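Local coordinates for protein putative platelet activating factor (Streptococcus pneumoniae, PDB 2HSJ) that is of unconfirmed function but belongs to the GDSL-like SGNH hydrolase family and is therefore probably an esterase or lipase-type acylhydrolase, at residues D[18-21]-D[22-26]; D[41-44]-D[45-49]; D[101-104]-D[105-108]; D[134-138]-D[139-143]; D[154-157]-D[158-162]. All coordinates share one frame; numbering follows the deposited sequence.

Interaction 1. Residues D[18-21]-D[22-26]; sequences EKIQ and TKYRH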
# COMPACT_ATOMS: atom_id res chain seq x y z
N GLU D 18 13.53 18.61 -18.38
CA GLU D 18 12.81 17.86 -19.39
C GLU D 18 12.95 16.34 -19.17
O GLU D 18 11.96 15.60 -19.28
CB GLU D 18 13.34 18.23 -20.78
CG GLU D 18 12.70 17.47 -21.92
CD GLU D 18 13.33 17.78 -23.27
OE1 GLU D 18 13.74 18.96 -23.48
OE2 GLU D 18 13.42 16.86 -24.12
N LYS D 19 14.15 15.89 -18.79
CA LYS D 19 14.35 14.46 -18.48
C LYS D 19 13.49 14.03 -17.28
O LYS D 19 12.95 12.93 -17.27
CB LYS D 19 15.82 14.17 -18.19
CG LYS D 19 16.67 14.16 -19.44
CD LYS D 19 18.18 14.33 -19.15
CE LYS D 19 18.72 13.29 -18.17
NZ LYS D 19 20.20 13.49 -17.89
N ILE D 20 13.41 14.88 -16.27
CA ILE D 20 12.62 14.51 -15.10
C ILE D 20 11.13 14.54 -15.42
O ILE D 20 10.39 13.65 -14.99
CB ILE D 20 12.95 15.37 -13.87
CG1 ILE D 20 14.41 15.13 -13.48
CG2 ILE D 20 12.00 15.05 -12.72
CD1 ILE D 20 15.01 16.22 -12.57
N GLN D 21 10.70 15.51 -16.23
CA GLN D 21 9.30 15.51 -16.65
C GLN D 21 8.91 14.22 -17.41
O GLN D 21 7.83 13.65 -17.19
CB GLN D 21 9.05 16.75 -17.50
CG GLN D 21 9.08 18.01 -16.70
CD GLN D 21 9.21 19.28 -17.52
OE1 GLN D 21 9.67 19.24 -18.67
NE2 GLN D 21 8.85 20.42 -16.92
N THR D 22 9.81 13.75 -18.27
CA THR D 22 9.57 12.53 -19.01
C THR D 22 9.47 11.32 -18.06
O THR D 22 8.58 10.47 -18.18
CB THR D 22 10.68 12.33 -20.05
OG1 THR D 22 10.57 13.39 -21.03
CG2 THR D 22 10.55 10.95 -20.73
N LYS D 23 10.39 11.29 -17.11
CA LYS D 23 10.42 10.24 -16.09
C LYS D 23 9.09 10.22 -15.33
O LYS D 23 8.45 9.17 -15.20
CB LYS D 23 11.57 10.53 -15.13
CG LYS D 23 11.80 9.46 -14.06
CD LYS D 23 12.83 9.85 -13.03
CE LYS D 23 13.26 8.65 -12.17
NZ LYS D 23 14.18 9.07 -11.04
N TYR D 24 8.65 11.39 -14.86
CA TYR D 24 7.40 11.44 -14.12
C TYR D 24 6.20 11.05 -14.97
O TYR D 24 5.31 10.35 -14.49
CB TYR D 24 7.21 12.86 -13.62
CG TYR D 24 8.09 13.26 -12.45
CD1 TYR D 24 8.85 12.31 -11.72
CD2 TYR D 24 8.15 14.59 -12.04
CE1 TYR D 24 9.64 12.70 -10.61
CE2 TYR D 24 8.93 14.98 -10.96
CZ TYR D 24 9.65 14.05 -10.23
OH TYR D 24 10.42 14.45 -9.14
N ARG D 25 6.17 11.47 -16.22
CA ARG D 25 5.02 11.14 -17.05
C ARG D 25 4.87 9.63 -17.20
O ARG D 25 3.75 9.10 -17.17
CB ARG D 25 5.07 11.85 -18.41
CG ARG D 25 4.71 13.30 -18.27
CD ARG D 25 4.75 14.00 -19.63
NE ARG D 25 4.33 15.39 -19.44
CZ ARG D 25 5.09 16.46 -19.63
NH1 ARG D 25 6.34 16.34 -20.09
NH2 ARG D 25 4.59 17.67 -19.39
N HIS D 26 5.99 8.93 -17.32
CA HIS D 26 5.91 7.48 -17.46
C HIS D 26 5.59 6.82 -16.10
O HIS D 26 4.76 5.91 -16.03
CB HIS D 26 7.20 6.91 -18.02
CG HIS D 26 7.08 5.49 -18.52
ND1 HIS D 26 7.99 4.95 -19.39
CD2 HIS D 26 6.14 4.52 -18.32
CE1 HIS D 26 7.68 3.69 -19.66
NE2 HIS D 26 6.55 3.41 -19.02
O HOH W 1 8.28 18.32 -20.86
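I20 lays its CG2 methyl over one face of the Y24 ring, one turn further on. I20 CG2 sits 3.7 Å from the Y24 ring centroid and 19° off the ring normal, a CH-pi contact. It lies off-centre toward the rim; I20 CG2 is 3.5 Å from Y24 CE2. The two side chains run side by side and point the same way. For I20, chi1 of -63° puts CG2 opposite the backbone N and so turns the methyl toward the ring. The same pair is tied by the backbone, since Y24 N donates to I20 O at 2.9 Å. Q21 and R25 form the next pair round the helix. R25 N binds Q21 O at 2.9 Å. R25 CG lies 3.3 Å from Q21 O. A water joins the polar ends: it donates to Q21 OE1 at 2.8 Å and accepts from R25 NH1 at 2.9 Å, lying in the guanidinium plane. R25 NE also makes a salt bridge to D78, and Q21 NE2 bonds to Y68 OH. K23 extends away and reaches Y47 O of the second subunit. The contact is a stretch of the long helix 3-30. Y24 OH binds G64 O and the ring forms a cation-pi pair with R63, so this face of the helix is anchored on the end of strand 60-64 and the loop that follows.

Interaction 2. Residues D[41-44]-D[45-49]; sequences GDSI and VEYYP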
# COMPACT_ATOMS: atom_id res chain seq x y z
N GLY D 41 6.75 20.78 -6.51
CA GLY D 41 7.46 22.05 -6.40
C GLY D 41 8.85 22.03 -6.97
O GLY D 41 9.11 21.30 -7.93
N ASP D 42 9.73 22.81 -6.36
CA ASP D 42 11.05 23.08 -6.95
C ASP D 42 12.16 22.22 -6.33
O ASP D 42 11.89 21.09 -5.91
CB ASP D 42 11.35 24.59 -6.84
CG ASP D 42 11.31 25.11 -5.39
OD1 ASP D 42 11.45 24.29 -4.45
OD2 ASP D 42 11.14 26.36 -5.19
N SER D 43 13.39 22.70 -6.29
CA SER D 43 14.51 21.88 -5.79
C SER D 43 14.28 21.40 -4.36
O SER D 43 14.69 20.31 -4.01
CB SER D 43 15.82 22.69 -5.80
OG SER D 43 16.02 23.30 -7.04
N ILE D 44 13.74 22.26 -3.51
CA ILE D 44 13.55 21.89 -2.11
C ILE D 44 12.66 20.65 -2.01
O ILE D 44 12.86 19.80 -1.15
CB ILE D 44 12.96 23.06 -1.30
CG1 ILE D 44 13.78 24.33 -1.50
CG2 ILE D 44 12.79 22.69 0.19
CD1 ILE D 44 15.13 24.23 -1.01
N VAL D 45 11.66 20.55 -2.89
CA VAL D 45 10.85 19.33 -2.97
C VAL D 45 11.64 18.17 -3.57
O VAL D 45 11.65 17.07 -3.00
CB VAL D 45 9.56 19.58 -3.78
CG1 VAL D 45 8.72 18.29 -3.83
CG2 VAL D 45 8.77 20.75 -3.15
N GLU D 46 12.26 18.38 -4.74
CA GLU D 46 12.97 17.26 -5.37
C GLU D 46 13.95 16.56 -4.43
O GLU D 46 14.08 15.31 -4.42
CB GLU D 46 13.74 17.69 -6.64
CG GLU D 46 14.24 16.46 -7.37
CD GLU D 46 15.16 16.72 -8.53
OE1 GLU D 46 15.12 17.81 -9.16
OE2 GLU D 46 15.96 15.78 -8.82
N TYR D 47 14.64 17.37 -3.63
CA TYR D 47 15.71 16.86 -2.77
C TYR D 47 15.24 16.47 -1.37
O TYR D 47 16.06 16.03 -0.51
CB TYR D 47 16.86 17.87 -2.63
CG TYR D 47 17.40 18.46 -3.92
CD1 TYR D 47 17.41 17.72 -5.10
CD2 TYR D 47 17.95 19.75 -3.92
CE1 TYR D 47 17.94 18.29 -6.31
CE2 TYR D 47 18.46 20.30 -5.09
CZ TYR D 47 18.45 19.57 -6.26
OH TYR D 47 18.97 20.17 -7.40
N TYR D 48 13.95 16.58 -1.12
CA TYR D 48 13.38 16.32 0.20
C TYR D 48 13.39 14.83 0.49
O TYR D 48 12.79 14.04 -0.27
CB TYR D 48 11.94 16.80 0.17
CG TYR D 48 11.28 17.11 1.52
CD1 TYR D 48 10.46 18.22 1.65
CD2 TYR D 48 11.49 16.32 2.66
CE1 TYR D 48 9.83 18.53 2.83
CE2 TYR D 48 10.83 16.61 3.90
CZ TYR D 48 10.04 17.76 3.97
OH TYR D 48 9.38 18.09 5.15
N PRO D 49 14.05 14.41 1.59
CA PRO D 49 14.02 12.98 1.98
C PRO D 49 12.73 12.64 2.66
O PRO D 49 12.65 12.44 3.87
CB PRO D 49 15.21 12.81 2.93
CG PRO D 49 15.39 14.19 3.53
CD PRO D 49 14.90 15.22 2.50
O HOH W 2 19.24 22.99 -7.06
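The G-D-S motif of the GDSL family opens the short helix 43-46 here, and S43 packs under the ring of Y47 one turn later. S43 CB lies 3.6 Å from Y47 CE2. S43 O lies over one face of the same ring and also accepts from Y47 N at 3.0 Å. A water spans the two hydroxyls, 3.2 Å from S43 OG and 2.9 Å from Y47 OH. S43 OG is also bonded to G67 N. In relatives the serine of this motif is the nucleophile, so S43 is probably the equivalent residue; its side chain touches H196. D42 is the N-cap. Its chi1 of 57° places CG between the backbone N and the carbonyl carbon, which folds D42 OD1 back to accept from I44 N at 3.2 Å. That donor comes from above the carboxylate plane, and the bond is bent, at 138°. D42 O takes E46 N at 3.0 Å. G41 ends strand 37-41. It carries no side chain, and V45 CG2 packs directly on G41 CA at 3.7 Å. E46 sends its carboxylate to R66 in a salt bridge, while Y48 OH bonds to S206 on helix 199-209.

Interaction 3. Residues D[101-104]-D[105-108]; sequences DVPV and NEAL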
# COMPACT_ATOMS: atom_id res chain seq x y z
N ASP D 101 13.32 37.32 -10.84
CA ASP D 101 12.61 38.61 -10.92
C ASP D 101 11.28 38.55 -11.71
O ASP D 101 10.87 39.52 -12.36
CB ASP D 101 13.54 39.71 -11.45
CG ASP D 101 13.28 41.06 -10.81
OD1 ASP D 101 12.64 41.13 -9.74
OD2 ASP D 101 13.72 42.07 -11.40
N VAL D 102 10.61 37.40 -11.65
CA VAL D 102 9.25 37.23 -12.20
C VAL D 102 8.28 38.16 -11.45
O VAL D 102 8.36 38.21 -10.23
CB VAL D 102 8.79 35.77 -12.04
CG1 VAL D 102 7.31 35.62 -12.42
CG2 VAL D 102 9.64 34.87 -12.89
N PRO D 103 7.42 38.92 -12.18
CA PRO D 103 6.50 39.80 -11.43
C PRO D 103 5.60 39.00 -10.50
O PRO D 103 5.10 37.94 -10.89
CB PRO D 103 5.68 40.49 -12.53
CG PRO D 103 6.59 40.44 -13.76
CD PRO D 103 7.27 39.09 -13.63
N VAL D 104 5.41 39.48 -9.28
CA VAL D 104 4.59 38.75 -8.31
C VAL D 104 3.19 38.43 -8.85
O VAL D 104 2.68 37.34 -8.66
CB VAL D 104 4.56 39.43 -6.91
CG1 VAL D 104 3.95 40.84 -6.96
CG2 VAL D 104 3.84 38.56 -5.88
N ASN D 105 2.57 39.39 -9.54
CA ASN D 105 1.26 39.16 -10.14
C ASN D 105 1.25 38.05 -11.20
O ASN D 105 0.25 37.35 -11.34
CB ASN D 105 0.72 40.44 -10.79
CG ASN D 105 0.24 41.46 -9.77
OD1 ASN D 105 -0.04 41.13 -8.61
ND2 ASN D 105 0.11 42.71 -10.21
N GLU D 106 2.35 37.90 -11.94
CA GLU D 106 2.46 36.79 -12.88
C GLU D 106 2.56 35.45 -12.13
O GLU D 106 1.86 34.50 -12.46
CB GLU D 106 3.64 37.00 -13.83
CG GLU D 106 3.86 35.88 -14.85
CD GLU D 106 5.00 36.21 -15.81
OE1 GLU D 106 5.08 37.36 -16.29
OE2 GLU D 106 5.83 35.33 -16.08
N ALA D 107 3.43 35.38 -11.12
CA ALA D 107 3.51 34.16 -10.30
C ALA D 107 2.15 33.79 -9.66
O ALA D 107 1.76 32.62 -9.65
CB ALA D 107 4.57 34.29 -9.22
N LEU D 108 1.47 34.79 -9.11
CA LEU D 108 0.16 34.57 -8.50
C LEU D 108 -0.84 34.03 -9.51
O LEU D 108 -1.51 33.03 -9.24
CB LEU D 108 -0.38 35.85 -7.87
CG LEU D 108 0.36 36.36 -6.63
CD1 LEU D 108 -0.22 37.72 -6.22
CD2 LEU D 108 0.34 35.35 -5.48
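V102 CG1 lies in van der Waals contact with the E106 carboxylate, across the start of helix 104-121. V102 CG1 comes within 4.0 Å of E106 OE2, the two side chains crossing at about a right angle. With chi1 at 172°, V102 CG1 lies opposite the backbone N and is carried toward the helix, where it also makes an apolar approach to A107 CB at 4.4 Å. The E106 chain is extended and spreads its carboxylate along the preceding loop, with E106 OE1 3.9 Å from P103 CD. V104 and L108, one turn apart, lie side by side and point the same way. Their methyl contact is doubtful in detail, because L108 was modelled in two conformers.

The hydrogen bonds are all backbone. P103 is the N-cap, and P103 O accepts from A107 N at 3.1 Å. E106 N also approaches P103 O, at 2.9 Å, but that bond is weak, bent to 121°. V104 O takes L108 N at 2.9 Å.

V104, A107 and L108 also pack on helix 150-164, through W156, A159 and Y160. Across this contact the side chains add only van der Waals packing, and the backbone supplies the directional bonds. The E106 carboxylate, in the first turn, may interact favourably with the positive end of the helix dipole.

Interaction 4. Residues D[134-138]-D[139-143]; sequences PVNER and EEYQQ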
# COMPACT_ATOMS: atom_id res chain seq x y z
N PRO D 134 12.46 30.95 4.05
CA PRO D 134 13.46 32.04 4.19
C PRO D 134 14.80 31.63 3.58
O PRO D 134 15.08 30.43 3.38
CB PRO D 134 13.61 32.22 5.70
CG PRO D 134 13.20 30.86 6.27
CD PRO D 134 12.19 30.27 5.33
N VAL D 135 15.62 32.64 3.31
CA VAL D 135 16.99 32.46 2.92
C VAL D 135 17.88 33.00 4.03
O VAL D 135 17.43 33.71 4.94
CB VAL D 135 17.30 33.18 1.59
CG1 VAL D 135 16.51 32.53 0.48
CG2 VAL D 135 17.01 34.70 1.69
N ASN D 136 19.17 32.66 3.95
CA ASN D 136 20.15 33.22 4.86
C ASN D 136 20.92 34.29 4.11
O ASN D 136 21.49 34.03 3.05
CB ASN D 136 21.06 32.13 5.43
CG ASN D 136 21.95 32.65 6.56
OD1 ASN D 136 22.80 33.49 6.33
ND2 ASN D 136 21.72 32.16 7.78
N GLU D 137 20.91 35.50 4.68
CA GLU D 137 21.44 36.67 3.99
C GLU D 137 22.92 36.94 4.31
O GLU D 137 23.47 37.96 3.88
CB GLU D 137 20.55 37.91 4.26
CG GLU D 137 19.18 37.84 3.56
CD GLU D 137 18.25 39.02 3.89
OE1 GLU D 137 18.66 39.90 4.67
OE2 GLU D 137 17.12 39.08 3.34
N ARG D 138 23.58 36.03 5.03
CA ARG D 138 25.02 36.19 5.34
C ARG D 138 25.81 36.27 4.04
O ARG D 138 25.46 35.62 3.05
CB ARG D 138 25.56 35.04 6.20
CG ARG D 138 25.16 35.12 7.69
CD ARG D 138 25.56 33.84 8.46
NE ARG D 138 27.00 33.57 8.44
CZ ARG D 138 27.89 34.10 9.29
NH1 ARG D 138 27.50 34.95 10.24
NH2 ARG D 138 29.17 33.79 9.17
N GLU D 139 26.87 37.07 4.03
CA GLU D 139 27.68 37.27 2.83
C GLU D 139 28.18 35.96 2.18
O GLU D 139 28.21 35.84 0.95
CB GLU D 139 28.87 38.20 3.13
CG GLU D 139 29.57 38.71 1.88
CD GLU D 139 30.95 39.32 2.14
OE1 GLU D 139 31.27 39.72 3.30
OE2 GLU D 139 31.74 39.42 1.17
N GLU D 140 28.53 34.97 3.01
CA GLU D 140 29.07 33.70 2.51
C GLU D 140 28.11 32.90 1.62
O GLU D 140 28.54 31.99 0.92
CB GLU D 140 29.53 32.82 3.68
CG GLU D 140 28.41 32.40 4.63
CD GLU D 140 28.89 31.44 5.71
OE1 GLU D 140 29.63 30.49 5.37
OE2 GLU D 140 28.52 31.65 6.88
N TYR D 141 26.82 33.23 1.67
CA TYR D 141 25.80 32.49 0.92
C TYR D 141 25.26 33.23 -0.29
O TYR D 141 24.30 32.77 -0.92
CB TYR D 141 24.62 32.16 1.83
CG TYR D 141 24.93 31.30 3.02
CD1 TYR D 141 25.60 30.09 2.88
CD2 TYR D 141 24.50 31.68 4.29
CE1 TYR D 141 25.85 29.29 4.00
CE2 TYR D 141 24.75 30.89 5.40
CZ TYR D 141 25.42 29.70 5.25
OH TYR D 141 25.66 28.91 6.35
N GLN D 142 25.86 34.37 -0.62
CA GLN D 142 25.35 35.23 -1.70
C GLN D 142 25.22 34.55 -3.08
O GLN D 142 24.33 34.91 -3.85
CB GLN D 142 26.12 36.55 -1.77
CG GLN D 142 25.86 37.47 -0.58
CD GLN D 142 26.73 38.73 -0.56
OE1 GLN D 142 27.83 38.76 -1.12
NE2 GLN D 142 26.23 39.77 0.10
N GLN D 143 26.08 33.56 -3.35
CA GLN D 143 26.11 32.82 -4.63
C GLN D 143 24.85 31.99 -4.96
O GLN D 143 24.48 31.85 -6.13
CB GLN D 143 27.32 31.88 -4.68
CG GLN D 143 28.66 32.59 -4.65
CD GLN D 143 29.82 31.63 -4.77
OE1 GLN D 143 30.01 30.75 -3.92
NE2 GLN D 143 30.61 31.79 -5.82
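R138 reaches over the turn and grips the carboxylate of E140 two residues on. It does so side-on, with NE and NH2 both directed at one oxygen. R138 NE to E140 OE2 is 2.9 Å and R138 NH2 to E140 OE2 is 3.2 Å. Both bonds lie close to the guanidinium plane, while the carboxylate plane is turned 63° against it. NE uses the anti lone pair of OE2; NH2 comes from above the carboxylate plane. The R138 chain bends at chi3, 61°, which swings the guanidinium back toward E140. The other end of R138 serves the backbone: R138 O accepts from Y141 N at 3.1 Å.

Y141 points back at the loop. N136 OD1 lies at the ring edge, in its plane, 3.2 Å from Y141 CD2, and the amide is nearly perpendicular to the ring. R138 CB comes to 4.0 Å of Y141 CD2. E140 CG rests over the centre of one ring face, so the E140 side chain both packs on the tyrosine and carries the salt bridge.

Two bonds hold the N136 amide. N136 OD1 accepts from R138 N at 3.0 Å, and N136 ND2 is bonded to L186 O in another loop. The acidic end of E137 turns instead to N150 N, at the start of helix 150-164. The bond from R138 N to N136 OD1 defines an Asx turn. It leads into the 3-10 segment 139-141, and Y141 then stands as the N-cap of helix 142-145.

Interaction 5. Residues D[154-157]-D[158-162]; sequences QNWN and QAYQE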
# COMPACT_ATOMS: atom_id res chain seq x y z
N GLN D 154 8.68 37.38 2.33
CA GLN D 154 7.54 37.70 3.20
C GLN D 154 6.39 38.41 2.45
O GLN D 154 5.23 38.12 2.70
CB GLN D 154 8.00 38.50 4.42
CG GLN D 154 8.71 37.63 5.43
CD GLN D 154 9.22 38.39 6.63
OE1 GLN D 154 10.13 39.23 6.52
NE2 GLN D 154 8.67 38.09 7.80
N ASN D 155 6.72 39.32 1.53
CA ASN D 155 5.69 39.96 0.70
C ASN D 155 4.97 38.96 -0.21
O ASN D 155 3.74 39.02 -0.37
CB ASN D 155 6.28 41.12 -0.11
CG ASN D 155 6.65 42.30 0.77
OD1 ASN D 155 6.11 42.46 1.87
ND2 ASN D 155 7.58 43.13 0.31
N TRP D 156 5.72 38.04 -0.81
CA TRP D 156 5.09 37.01 -1.61
C TRP D 156 4.21 36.13 -0.76
O TRP D 156 3.11 35.77 -1.18
CB TRP D 156 6.12 36.19 -2.37
CG TRP D 156 6.63 36.94 -3.57
CD1 TRP D 156 7.03 38.28 -3.61
CD2 TRP D 156 6.81 36.43 -4.89
NE1 TRP D 156 7.43 38.60 -4.90
CE2 TRP D 156 7.33 37.49 -5.69
CE3 TRP D 156 6.61 35.17 -5.49
CZ2 TRP D 156 7.61 37.33 -7.06
CZ3 TRP D 156 6.90 35.00 -6.84
CH2 TRP D 156 7.41 36.08 -7.61
N ASN D 157 4.67 35.82 0.45
CA ASN D 157 3.91 34.94 1.34
C ASN D 157 2.59 35.55 1.75
O ASN D 157 1.59 34.84 1.92
CB ASN D 157 4.75 34.50 2.53
CG ASN D 157 5.81 33.48 2.13
OD1 ASN D 157 5.67 32.83 1.09
ND2 ASN D 157 6.85 33.32 2.96
N GLN D 158 2.56 36.88 1.87
CA GLN D 158 1.31 37.58 2.18
C GLN D 158 0.33 37.40 1.03
O GLN D 158 -0.87 37.14 1.25
CB GLN D 158 1.55 39.07 2.49
CG GLN D 158 0.40 39.76 3.21
CD GLN D 158 0.82 41.10 3.82
OE1 GLN D 158 2.01 41.34 4.06
NE2 GLN D 158 -0.16 41.97 4.06
N ALA D 159 0.84 37.52 -0.20
CA ALA D 159 0.04 37.27 -1.40
C ALA D 159 -0.47 35.81 -1.53
O ALA D 159 -1.61 35.57 -1.89
CB ALA D 159 0.79 37.69 -2.65
N TYR D 160 0.40 34.84 -1.24
CA TYR D 160 -0.01 33.44 -1.24
C TYR D 160 -1.14 33.22 -0.23
O TYR D 160 -2.09 32.48 -0.51
CB TYR D 160 1.17 32.54 -0.83
CG TYR D 160 2.18 32.21 -1.94
CD1 TYR D 160 2.43 33.09 -3.00
CD2 TYR D 160 2.90 31.02 -1.89
CE1 TYR D 160 3.38 32.79 -4.00
CE2 TYR D 160 3.84 30.70 -2.88
CZ TYR D 160 4.07 31.59 -3.93
OH TYR D 160 4.99 31.27 -4.90
N GLN D 161 -1.01 33.82 0.95
CA GLN D 161 -2.02 33.69 2.00
C GLN D 161 -3.37 34.23 1.51
O GLN D 161 -4.43 33.64 1.78
CB GLN D 161 -1.58 34.39 3.27
CG GLN D 161 -2.49 34.17 4.47
CD GLN D 161 -1.98 34.89 5.71
OE1 GLN D 161 -1.66 36.09 5.66
NE2 GLN D 161 -1.91 34.18 6.83
N GLU D 162 -3.33 35.34 0.77
CA GLU D 162 -4.56 35.96 0.26
C GLU D 162 -5.18 35.10 -0.83
O GLU D 162 -6.41 34.91 -0.88
CB GLU D 162 -4.25 37.38 -0.21
CG GLU D 162 -3.86 38.28 0.98
CD GLU D 162 -3.45 39.69 0.60
OE1 GLU D 162 -3.02 39.90 -0.56
OE2 GLU D 162 -3.54 40.58 1.48
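W156 and Y160 place their rings one turn apart on helix 150-164, with the Y160 hydroxyl at the edge of the indole and near its plane. W156 CE3 is 4.3 Å from Y160 OH and equally far from Y160 CE1, so the two rings touch loosely and do not stack. The indole is buried between this helix, helix 104-121 and helix 95-99, where D97 and I98 pack on it. Y160 approaches the backbone more closely. Y160 CD1 lies 3.3 Å from W156 O, oblique to the ring, while Y160 N donates to the same oxygen at 2.9 Å. Chi1 of -81° turns the ring back along the helix toward W156, and Y160 OH bonds to I93 O. N157 is the buried polar residue of the group, and its OD1 accepts from I132 N in the loop after strand 126-130. The other side of the helix carries N155 and Q158, which are exposed. The bond from A159 N to N155 O is long at 3.3 Å, and Q158 N makes only a weak second bond to that oxygen. Q161 N binds N157 O at 3.0 Å.

In the fold
The five contacts follow one another along the chain. Interactions 1 and 2 touch, with I20 CD1 3.8 Å from E46 OE1, and both reach the second subunit. Interactions 3 and 5 also touch: A107 CB is 3.4 Å from W156 CZ3, and L108 CD2 is 3.7 Å from A159 CB. These two join helix 104-121 to helix 150-164. Interaction 4 lies nearest interaction 5, about 6 Å away between closest atoms. Interaction 2 carries the probable catalytic serine; its nearest atoms are about 8 Å from interactions 4 and 5 and about 11 Å from interaction 3. A magnesium ion lies about 9 Å from the Q161 side chain.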